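Side-chain contacts in glutamate receptor IIB,Glutamate receptor IIB (Drosophila melanogaster, PDB 4WXJ), which probably acts as a subunit of a glutamate-gated ion channel at the muscle synapse, represented here by its ligand-binding domain with glutamate bound: residues A[19-24]-A[200-205]; A[45-50]-A[92-97]. All blocks are in the same frame, centred on the assembly; numbering follows the deposited sequence.

Contact 1 (A[19-24]-A[200-205]). With GLU (glutamic acid), chain C.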
loop_
_atom_site.group_PDB
_atom_site.type_symbol
_atom_site.label_atom_id
_atom_site.label_comp_id
_atom_site.label_asym_id
_atom_site.label_seq_id
_atom_site.Cartn_x
_atom_site.Cartn_y
_atom_site.Cartn_z
ATOM N N LYS A 19 -0.253 0.415 9.764
ATOM C CA LYS A 19 -1.521 -0.216 10.090
ATOM C C LYS A 19 -2.471 -0.151 8.901
ATOM O O LYS A 19 -2.372 0.762 8.082
ATOM C CB LYS A 19 -2.152 0.458 11.305
ATOM C CG LYS A 19 -1.361 0.274 12.588
ATOM C CD LYS A 19 -1.954 1.090 13.722
ATOM C CE LYS A 19 -1.234 0.823 15.034
ATOM N NZ LYS A 19 -1.686 1.744 16.114
ATOM N N PRO A 20 -3.405 -1.111 8.806
ATOM C CA PRO A 20 -3.627 -2.246 9.709
ATOM C C PRO A 20 -2.890 -3.521 9.294
ATOM O O PRO A 20 -3.231 -4.605 9.766
ATOM C CB PRO A 20 -5.138 -2.450 9.623
ATOM C CG PRO A 20 -5.467 -2.079 8.218
ATOM C CD PRO A 20 -4.495 -0.988 7.820
ATOM N N TYR A 21 -1.886 -3.390 8.434
ATOM C CA TYR A 21 -1.228 -4.558 7.857
ATOM C C TYR A 21 -0.161 -5.137 8.776
ATOM O O TYR A 21 -0.078 -6.353 8.953
ATOM C CB TYR A 21 -0.611 -4.193 6.505
ATOM C CG TYR A 21 -1.603 -3.552 5.565
ATOM C CD1 TYR A 21 -2.470 -4.326 4.805
ATOM C CD2 TYR A 21 -1.684 -2.171 5.447
ATOM C CE1 TYR A 21 -3.384 -3.744 3.949
ATOM C CE2 TYR A 21 -2.594 -1.581 4.596
ATOM C CZ TYR A 21 -3.446 -2.371 3.852
ATOM O OH TYR A 21 -4.351 -1.787 2.997
ATOM N N PHE A 22 0.651 -4.264 9.362
ATOM C CA PHE A 22 1.774 -4.695 10.184
ATOM C C PHE A 22 2.183 -3.585 11.141
ATOM O O PHE A 22 2.480 -2.469 10.717
ATOM C CB PHE A 22 2.952 -5.096 9.293
ATOM C CG PHE A 22 4.093 -5.726 10.034
ATOM C CD1 PHE A 22 5.132 -4.952 10.524
ATOM C CD2 PHE A 22 4.134 -7.094 10.229
ATOM C CE1 PHE A 22 6.185 -5.533 11.201
ATOM C CE2 PHE A 22 5.185 -7.681 10.903
ATOM C CZ PHE A 22 6.213 -6.899 11.388
ATOM N N SER A 23 2.187 -3.890 12.434
ATOM C CA SER A 23 2.564 -2.904 13.440
ATOM C C SER A 23 3.014 -3.570 14.735
ATOM O O SER A 23 2.792 -4.762 14.949
ATOM C CB SER A 23 1.398 -1.956 13.725
ATOM O OG SER A 23 0.281 -2.661 14.233
ATOM N N TRP A 24 3.645 -2.780 15.595
ATOM C CA TRP A 24 4.144 -3.276 16.868
ATOM C C TRP A 24 3.010 -3.430 17.870
ATOM O O TRP A 24 2.268 -2.483 18.131
ATOM C CB TRP A 24 5.215 -2.336 17.422
ATOM C CG TRP A 24 6.450 -2.288 16.583
ATOM C CD1 TRP A 24 6.677 -1.486 15.503
ATOM C CD2 TRP A 24 7.631 -3.079 16.752
ATOM N NE1 TRP A 24 7.929 -1.728 14.990
ATOM C CE2 TRP A 24 8.533 -2.702 15.738
ATOM C CE3 TRP A 24 8.013 -4.070 17.661
ATOM C CZ2 TRP A 24 9.794 -3.281 15.609
ATOM C CZ3 TRP A 24 9.264 -4.643 17.532
ATOM C CH2 TRP A 24 10.140 -4.246 16.514
ATOM N N GLU A 200 -4.950 4.701 -2.012
ATOM C CA GLU A 200 -5.655 3.479 -2.353
ATOM C C GLU A 200 -6.895 3.313 -1.480
ATOM O O GLU A 200 -6.889 3.671 -0.301
ATOM C CB GLU A 200 -4.709 2.288 -2.216
ATOM C CG GLU A 200 -3.604 2.311 -3.267
ATOM C CD GLU A 200 -2.504 1.299 -3.013
ATOM O OE1 GLU A 200 -2.377 0.823 -1.868
ATOM O OE2 GLU A 200 -1.760 0.984 -3.966
ATOM N N THR A 201 -7.958 2.781 -2.077
ATOM C CA THR A 201 -9.271 2.732 -1.440
ATOM C C THR A 201 -9.272 1.918 -0.149
ATOM O O THR A 201 -10.021 2.217 0.782
ATOM C CB THR A 201 -10.320 2.149 -2.399
ATOM O OG1 THR A 201 -9.845 0.906 -2.931
ATOM C CG2 THR A 201 -10.580 3.117 -3.540
ATOM N N THR A 202 -8.429 0.893 -0.100
ATOM C CA THR A 202 -8.272 0.087 1.104
ATOM C C THR A 202 -7.833 0.950 2.277
ATOM O O THR A 202 -8.494 0.999 3.318
ATOM C CB THR A 202 -7.240 -1.032 0.893
ATOM O OG1 THR A 202 -6.057 -0.485 0.294
ATOM C CG2 THR A 202 -7.807 -2.106 -0.010
ATOM N N ASN A 203 -6.711 1.636 2.095
ATOM C CA ASN A 203 -6.150 2.480 3.139
ATOM C C ASN A 203 -7.056 3.662 3.445
ATOM O O ASN A 203 -7.153 4.098 4.591
ATOM C CB ASN A 203 -4.763 2.974 2.727
ATOM C CG ASN A 203 -3.792 1.839 2.481
ATOM O OD1 ASN A 203 -3.842 0.812 3.157
ATOM N ND2 ASN A 203 -2.906 2.013 1.505
ATOM N N LEU A 204 -7.718 4.178 2.414
ATOM C CA LEU A 204 -8.640 5.292 2.580
ATOM C C LEU A 204 -9.794 4.891 3.487
ATOM O O LEU A 204 -10.174 5.641 4.387
ATOM C CB LEU A 204 -9.173 5.761 1.224
ATOM C CG LEU A 204 -9.902 7.110 1.230
ATOM C CD1 LEU A 204 -9.723 7.811 -0.106
ATOM C CD2 LEU A 204 -11.382 6.946 1.536
ATOM N N GLN A 205 -10.349 3.707 3.243
ATOM C CA GLN A 205 -11.447 3.192 4.053
ATOM C C GLN A 205 -11.023 3.071 5.509
ATOM O O GLN A 205 -11.765 3.451 6.414
ATOM C CB GLN A 205 -11.912 1.829 3.535
ATOM C CG GLN A 205 -13.096 1.246 4.306
ATOM C CD GLN A 205 -13.370 -0.207 3.963
ATOM O OE1 GLN A 205 -12.580 -0.860 3.281
ATOM N NE2 GLN A 205 -14.498 -0.721 4.439
HETATM N N GLU C . 0.420 0.188 -1.976
HETATM C CA GLU C . 1.246 1.281 -2.558
HETATM C C GLU C . 2.584 0.735 -3.041
HETATM O O GLU C . 2.788 -0.480 -3.064
HETATM C CB GLU C . 1.461 2.388 -1.528
HETATM C CG GLU C . 0.228 3.235 -1.249
HETATM C CD GLU C . -0.012 4.321 -2.291
HETATM O OE1 GLU C . -1.091 4.948 -2.248
HETATM O OE2 GLU C . 0.870 4.556 -3.147
HETATM O OXT GLU C . 3.487 1.484 -3.424
HETATM O O HOH W 1 -2.822 2.212 5.432
#
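Tyr21 turns its ring beside its own backbone N (chi1 -53°), which sends the phenol toward the start of helix 201-208, and Asn203 uses the same kind of rotation (chi1 -60°) to bring its amide up to the phenol oxygen. The two planes stand nearly perpendicular, 86° apart. Asn203 OD1 comes in at the ring edge, in the ring plane, where it accepts a hydrogen bond from Tyr21 OH at 2.7 Å and lies 3.1 Å from Tyr21 CE2; the hydroxyl is tilted out of the carbonyl plane. A water that donates to Lys19 O at 3.1 Å also gives OD1 a weak bond, while Asn203 ND2 is held by Asp96 OD2, so the amide is gripped at both ends. Thr202 OG1 is a long 3.5 Å from Tyr21 OH and has its stronger partner in Tyr226. A phenylalanine in place of Tyr21 would probably leave Asn203 OD1 without its phenol donor and dependent on the weak water bond. Three residues before Asn203, Glu200, at the N-cap position, takes the ligand ammonium GLU N on OE1 at 2.9 Å. The arrangement is a bridge across the two-lobed clamshell of the ionotropic glutamate receptor ligand-binding domain, beside its agonist cleft.

Contact 2 (A[45-50]-A[92-97]). With GLU (glutamic acid), chain C.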
loop_
_atom_site.group_PDB
_atom_site.type_symbol
_atom_site.label_atom_id
_atom_site.label_comp_id
_atom_site.label_asym_id
_atom_site.label_seq_id
_atom_site.Cartn_x
_atom_site.Cartn_y
_atom_site.Cartn_z
ATOM N N ASP A 45 -1.576 -11.942 10.191
ATOM C CA ASP A 45 -2.552 -13.025 10.138
ATOM C C ASP A 45 -2.430 -13.840 8.850
ATOM O O ASP A 45 -2.516 -15.068 8.880
ATOM C CB ASP A 45 -3.976 -12.474 10.254
ATOM C CG ASP A 45 -4.293 -11.943 11.641
ATOM O OD1 ASP A 45 -3.501 -12.182 12.578
ATOM O OD2 ASP A 45 -5.350 -11.293 11.792
ATOM N N LEU A 46 -2.230 -13.160 7.724
ATOM C CA LEU A 46 -2.217 -13.834 6.428
ATOM C C LEU A 46 -0.990 -14.734 6.274
ATOM O O LEU A 46 -1.069 -15.796 5.657
ATOM C CB LEU A 46 -2.270 -12.812 5.290
ATOM C CG LEU A 46 -2.252 -13.387 3.869
ATOM C CD1 LEU A 46 -3.376 -14.397 3.660
ATOM C CD2 LEU A 46 -2.344 -12.272 2.838
ATOM N N ILE A 47 0.141 -14.314 6.833
ATOM C CA ILE A 47 1.354 -15.127 6.783
ATOM C C ILE A 47 1.204 -16.344 7.695
ATOM O O ILE A 47 1.642 -17.441 7.348
ATOM C CB ILE A 47 2.606 -14.319 7.193
ATOM C CG1 ILE A 47 2.915 -13.234 6.155
ATOM C CG2 ILE A 47 3.817 -15.238 7.365
ATOM C CD1 ILE A 47 3.326 -13.752 4.782
ATOM N N TYR A 48 0.593 -16.146 8.859
ATOM C CA TYR A 48 0.291 -17.253 9.764
ATOM C C TYR A 48 -0.628 -18.266 9.090
ATOM O O TYR A 48 -0.401 -19.473 9.172
ATOM C CB TYR A 48 -0.362 -16.747 11.054
ATOM C CG TYR A 48 0.618 -16.422 12.160
ATOM C CD1 TYR A 48 1.225 -17.432 12.894
ATOM C CD2 TYR A 48 0.927 -15.107 12.479
ATOM C CE1 TYR A 48 2.120 -17.141 13.908
ATOM C CE2 TYR A 48 1.818 -14.805 13.492
ATOM C CZ TYR A 48 2.412 -15.826 14.203
ATOM O OH TYR A 48 3.299 -15.531 15.212
ATOM N N MET A 49 -1.668 -17.766 8.430
ATOM C CA MET A 49 -2.621 -18.621 7.731
ATOM C C MET A 49 -1.943 -19.374 6.591
ATOM O O MET A 49 -2.206 -20.558 6.376
ATOM C CB MET A 49 -3.788 -17.790 7.194
ATOM C CG MET A 49 -4.675 -17.196 8.277
ATOM S SD MET A 49 -5.612 -15.756 7.724
ATOM C CE MET A 49 -6.781 -16.518 6.604
ATOM N N LEU A 50 -1.072 -18.681 5.862
ATOM C CA LEU A 50 -0.347 -19.290 4.753
ATOM C C LEU A 50 0.719 -20.254 5.256
ATOM O O LEU A 50 0.992 -21.275 4.624
ATOM C CB LEU A 50 0.299 -18.213 3.878
ATOM C CG LEU A 50 -0.637 -17.438 2.952
ATOM C CD1 LEU A 50 0.087 -16.251 2.332
ATOM C CD2 LEU A 50 -1.187 -18.346 1.864
ATOM N N ILE A 92 10.309 -13.510 1.203
ATOM C CA ILE A 92 8.918 -13.093 1.075
ATOM C C ILE A 92 8.768 -11.629 1.487
ATOM O O ILE A 92 9.282 -11.214 2.523
ATOM C CB ILE A 92 7.988 -13.985 1.934
ATOM C CG1 ILE A 92 7.931 -15.399 1.345
ATOM C CG2 ILE A 92 6.584 -13.390 2.012
ATOM C CD1 ILE A 92 7.189 -16.408 2.201
ATOM N N GLY A 93 8.067 -10.857 0.658
ATOM C CA GLY A 93 7.779 -9.461 0.944
ATOM C C GLY A 93 6.282 -9.219 0.943
ATOM O O GLY A 93 5.593 -9.611 0.001
ATOM N N ILE A 94 5.770 -8.584 1.994
ATOM C CA ILE A 94 4.326 -8.402 2.130
ATOM C C ILE A 94 3.924 -7.158 2.922
ATOM O O ILE A 94 4.581 -6.772 3.889
ATOM C CB ILE A 94 3.676 -9.635 2.801
ATOM C CG1 ILE A 94 2.151 -9.470 2.858
ATOM C CG2 ILE A 94 4.258 -9.855 4.197
ATOM C CD1 ILE A 94 1.406 -10.723 3.279
ATOM N N CYS A 95 2.828 -6.555 2.467
ATOM C CA CYS A 95 2.113 -5.466 3.133
ATOM C C CYS A 95 1.037 -5.049 2.140
ATOM O O CYS A 95 0.608 -5.866 1.325
ATOM C CB CYS A 95 3.023 -4.287 3.493
ATOM S SG CYS A 95 3.819 -3.496 2.079
ATOM N N ASP A 96 0.602 -3.793 2.184
ATOM C CA ASP A 96 -0.176 -3.246 1.073
ATOM C C ASP A 96 0.775 -2.993 -0.090
ATOM O O ASP A 96 1.035 -1.850 -0.462
ATOM C CB ASP A 96 -0.907 -1.959 1.465
ATOM C CG ASP A 96 -0.011 -0.957 2.163
ATOM O OD1 ASP A 96 0.902 -1.383 2.906
ATOM O OD2 ASP A 96 -0.223 0.259 1.963
ATOM N N LEU A 97 1.298 -4.080 -0.648
ATOM C CA LEU A 97 2.319 -4.008 -1.682
ATOM C C LEU A 97 1.667 -4.141 -3.051
ATOM O O LEU A 97 1.284 -5.232 -3.470
ATOM C CB LEU A 97 3.372 -5.101 -1.468
ATOM C CG LEU A 97 4.657 -5.013 -2.294
ATOM C CD1 LEU A 97 5.442 -3.745 -1.976
ATOM C CD2 LEU A 97 5.515 -6.245 -2.043
HETATM N N GLU C . 0.420 0.188 -1.976
HETATM C CA GLU C . 1.246 1.281 -2.558
HETATM C C GLU C . 2.584 0.735 -3.041
HETATM O O GLU C . 2.788 -0.480 -3.064
HETATM C CB GLU C . 1.461 2.388 -1.528
HETATM C CG GLU C . 0.228 3.235 -1.249
HETATM C CD GLU C . -0.012 4.321 -2.291
HETATM O OE1 GLU C . -1.091 4.948 -2.248
HETATM O OE2 GLU C . 0.870 4.556 -3.147
HETATM O OXT GLU C . 3.487 1.484 -3.424
#
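Ile94 and Ile47 meet end to end where helix 42-54 packs on the edge strand 92-93 of a parallel sheet, a helix-on-sheet layer of the first lobe in the periplasmic-binding-protein fold. Ile94 has CG1 anti to its backbone N (chi1 -176°) and continues extended, which carries CD1 up to the helix. There it touches Ile47 CD1 at 3.9 Å. The CG2 branch of Ile94 closes on the same side chain, 4.0 Å from Ile47 CD1, so both arms of Ile94 bear on one isoleucine. Leu46 adds the neighbouring helix position: its side chain crosses that of Ile94 obliquely, with Leu46 CD2 4.1 Å from Ile94 CD1, and beyond it the leucine leans on Leu247, Leu253 and Leu256 of the C-terminal helices. On the other flank Ile47 CD1 reaches Ile92 CG2 at 4.3 Å. No hydrogen bond passes between the two segments; this is apolar packing throughout, and all four touching residues are buried. The strand is then followed by the binding loop. Asp96, centre of an inverse gamma turn, has its carboxylate hydrogen-bonded by Tyr68 OH, and its backbone carbonyl turns to the agonist: GLU N donates to Asp96 O at 2.6 Å.

From the N terminus, strand 10-15 leads into 19-24, where contact 1 opens; the chain then makes helix 42-54 and starts contact 2 at 45-50. Forty-one residues later 92-97 closes that smaller loop, which stays within the first lobe. Contact 1 closes only at 200-205, after the chain has crossed to the second lobe along strand 108-123 and passed the engineered dipeptide linker there, so contact 2 lies wholly within its span and the two do not cross. One is packing inside a lobe, the other a bridge between lobes. They meet at Asp96, whose CB packs 3.5 Å from Tyr21 CZ, and both reach the bound glutamate.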